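Local coordinates for Rbsd/fucu transport protein family protein (Streptococcus pneumoniae, PDB 4A34), which probably interconverts the alpha and beta anomers of L-fucose as a mutarotase and binds beta-L-fucopyranose, at residues I[111-114]-I[115-118]. Numbering follows the deposited sequence.
With FUL (beta-L-fucopyranose), chain B.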
ATOM      1  N   PHE I 111     -29.205  -2.227 -15.059  1.00 38.77           N
ATOM      2  CA  PHE I 111     -29.025  -1.574 -13.777  1.00 37.82           C
ATOM      3  C   PHE I 111     -27.660  -1.904 -13.198  1.00 37.49           C
ATOM      4  O   PHE I 111     -26.975  -1.017 -12.682  1.00 37.29           O
ATOM      5  CB  PHE I 111     -30.125  -1.998 -12.796  1.00 37.83           C
ATOM      6  CG  PHE I 111     -30.262  -1.078 -11.616  1.00 37.43           C
ATOM      7  CD1 PHE I 111     -29.412  -1.198 -10.517  1.00 37.47           C
ATOM      8  CD2 PHE I 111     -31.224  -0.074 -11.614  1.00 36.44           C
ATOM      9  CE1 PHE I 111     -29.525  -0.338  -9.434  1.00 37.33           C
ATOM     10  CE2 PHE I 111     -31.346   0.792 -10.541  1.00 36.09           C
ATOM     11  CZ  PHE I 111     -30.499   0.659  -9.446  1.00 36.95           C
ATOM     12  N   TYR I 112     -27.274  -3.178 -13.291  1.00 37.14           N
ATOM     13  CA  TYR I 112     -25.976  -3.649 -12.804  1.00 36.81           C
ATOM     14  C   TYR I 112     -24.844  -2.896 -13.488  1.00 36.43           C
ATOM     15  O   TYR I 112     -23.973  -2.326 -12.825  1.00 36.38           O
ATOM     16  CB  TYR I 112     -25.809  -5.158 -13.033  1.00 36.95           C
ATOM     17  CG  TYR I 112     -26.651  -6.068 -12.141  1.00 38.07           C
ATOM     18  CD1 TYR I 112     -27.271  -5.590 -10.975  1.00 38.47           C
ATOM     19  CD2 TYR I 112     -26.789  -7.425 -12.444  1.00 38.66           C
ATOM     20  CE1 TYR I 112     -28.030  -6.442 -10.153  1.00 38.59           C
ATOM     21  CE2 TYR I 112     -27.549  -8.285 -11.624  1.00 39.02           C
ATOM     22  CZ  TYR I 112     -28.166  -7.786 -10.484  1.00 38.77           C
ATOM     23  OH  TYR I 112     -28.909  -8.633  -9.682  1.00 38.37           O
ATOM     24  N   GLU I 113     -24.879  -2.875 -14.817  1.00 35.95           N
ATOM     25  CA  GLU I 113     -23.849  -2.214 -15.610  1.00 35.61           C
ATOM     26  C   GLU I 113     -23.723  -0.704 -15.340  1.00 35.15           C
ATOM     27  O   GLU I 113     -22.612  -0.188 -15.213  1.00 35.05           O
ATOM     28  CB  GLU I 113     -24.029  -2.518 -17.108  1.00 35.95           C
ATOM     29  CG  GLU I 113     -23.914  -4.012 -17.492  1.00 36.25           C
ATOM     30  CD  GLU I 113     -22.558  -4.631 -17.145  1.00 37.53           C
ATOM     31  OE1 GLU I 113     -21.522  -3.947 -17.297  1.00 38.45           O
ATOM     32  OE2 GLU I 113     -22.533  -5.809 -16.713  1.00 37.38           O
ATOM     33  N   ARG I 114     -24.842   0.004 -15.231  1.00 34.73           N
ATOM     34  CA  ARG I 114     -24.762   1.427 -14.882  1.00 34.41           C
ATOM     35  C   ARG I 114     -24.193   1.639 -13.465  1.00 34.13           C
ATOM     36  O   ARG I 114     -23.439   2.589 -13.229  1.00 34.26           O
ATOM     37  CB  ARG I 114     -26.097   2.157 -15.060  1.00 34.37           C
ATOM     38  CG  ARG I 114     -25.890   3.619 -15.472  1.00 34.34           C
ATOM     39  CD  ARG I 114     -26.972   4.526 -14.938  1.00 34.41           C
ATOM     40  NE  ARG I 114     -27.995   4.850 -15.924  1.00 34.94           N
ATOM     41  CZ  ARG I 114     -28.349   6.086 -16.265  1.00 34.57           C
ATOM     42  NH1 ARG I 114     -27.769   7.130 -15.702  1.00 33.85           N
ATOM     43  NH2 ARG I 114     -29.293   6.281 -17.174  1.00 35.48           N
ATOM     44  N   SER I 115     -24.525   0.737 -12.542  1.00 33.39           N
ATOM     45  CA  SER I 115     -23.982   0.793 -11.184  1.00 32.95           C
ATOM     46  C   SER I 115     -22.453   0.609 -11.120  1.00 32.64           C
ATOM     47  O   SER I 115     -21.813   1.095 -10.195  1.00 32.33           O
ATOM     48  CB  SER I 115     -24.685  -0.208 -10.266  1.00 32.64           C
ATOM     49  OG  SER I 115     -24.082  -1.482 -10.339  1.00 32.46           O
ATOM     50  N   LYS I 116     -21.880  -0.082 -12.104  1.00 32.62           N
ATOM     51  CA  LYS I 116     -20.428  -0.271 -12.175  1.00 32.33           C
ATOM     52  C   LYS I 116     -19.728   1.012 -12.616  1.00 32.32           C
ATOM     53  O   LYS I 116     -18.559   1.230 -12.301  1.00 32.09           O
ATOM     54  CB  LYS I 116     -20.062  -1.417 -13.115  1.00 32.10           C
ATOM     55  CG  LYS I 116     -20.596  -2.771 -12.704  1.00 32.04           C
ATOM     56  CD  LYS I 116     -20.097  -3.881 -13.629  1.00 32.28           C
ATOM     57  CE  LYS I 116     -20.605  -5.231 -13.163  1.00 32.79           C
ATOM     58  NZ  LYS I 116     -20.564  -6.247 -14.234  1.00 33.74           N
ATOM     59  N   LYS I 117     -20.466   1.855 -13.337  1.00 32.53           N
ATOM     60  CA  LYS I 117     -19.954   3.132 -13.835  1.00 32.44           C
ATOM     61  C   LYS I 117     -20.286   4.286 -12.898  1.00 32.09           C
ATOM     62  O   LYS I 117     -19.887   5.422 -13.145  1.00 32.24           O
ATOM     63  CB  LYS I 117     -20.506   3.429 -15.235  1.00 32.60           C
ATOM     64  CG  LYS I 117     -19.568   3.038 -16.385  1.00 34.08           C
ATOM     65  CD  LYS I 117     -20.079   1.863 -17.211  1.00 35.70           C
ATOM     66  CE  LYS I 117     -20.975   2.320 -18.362  1.00 36.19           C
ATOM     67  NZ  LYS I 117     -21.560   1.154 -19.106  1.00 36.35           N
ATOM     68  N   ALA I 118     -21.031   4.000 -11.834  1.00 31.74           N
ATOM     69  CA  ALA I 118     -21.385   5.023 -10.860  1.00 31.27           C
ATOM     70  C   ALA I 118     -20.176   5.328  -9.997  1.00 31.14           C
ATOM     71  O   ALA I 118     -19.280   4.484  -9.853  1.00 31.35           O
ATOM     72  CB  ALA I 118     -22.558   4.585 -10.012  1.00 31.05           C
TER
HETATM   73  C1  FUL B1144     -31.441  -7.907  -6.952  1.00 44.27           C
HETATM   74  C2  FUL B1144     -31.776  -7.116  -5.681  1.00 43.71           C
HETATM   75  O2  FUL B1144     -31.080  -5.893  -5.614  1.00 43.62           O
HETATM   76  C3  FUL B1144     -33.275  -6.826  -5.706  1.00 43.39           C
HETATM   77  O3  FUL B1144     -33.682  -6.163  -4.539  1.00 44.43           O
HETATM   78  C4  FUL B1144     -34.056  -8.120  -5.846  1.00 43.43           C
HETATM   79  O4  FUL B1144     -33.775  -8.923  -4.730  1.00 43.17           O
HETATM   80  C5  FUL B1144     -33.590  -8.839  -7.106  1.00 43.95           C
HETATM   81  C6  FUL B1144     -34.407 -10.101  -7.357  1.00 43.18           C
HETATM   82  O5  FUL B1144     -32.199  -9.108  -6.968  1.00 44.32           O
HETATM   83  O1  FUL B1144     -30.072  -8.214  -7.039  1.00 45.68           O
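Phe111 O accepts a hydrogen bond from Ser115 N at 3.0 Å with an N-H...O angle of 154°, a regular i to i+4 helical bond, whereas Lys116 N divides itself weakly between Tyr112 O and Glu113 O, and Lys117 N reaches Arg114 O only weakly: the last turn of helix 108-116 tightens toward i to i+3 bonding. Ser115 turns its hydroxyl back onto this turn. With OG set between the backbone N and the carbonyl carbon (chi1 86°), it donates to Tyr112 O at 2.6 Å, 17° from the carbonyl plane, giving that carbonyl a second donor besides Lys116 N; the same OG is hydrogen-bonded to Tyr33 OH. On the outer side, Glu113 and Lys116 run side by side. The glutamate bends at chi2 while the lysine stays extended beyond CG, and Lys116 NZ meets Glu113 OE2 at 3.2 Å from above the carboxylate plane, forming an i to i+3 salt bridge. Arg114 packs on Gln72 and Ile134 of the sheet, its NH1 forming a salt bridge with Glu25 OE2. At the sugar end, Tyr112 OH and O1 of the fucose share a hydrogen bond of 2.9 Å, with O1 in the ring plane at its edge. Arg108 NE also bonds to this hydroxyl. Helix 108-116 thus contributes Tyr112, which contacts the anomeric hydroxyl, to a fucose pocket completed by His22 of a neighbouring subunit, which packs on the tyrosine.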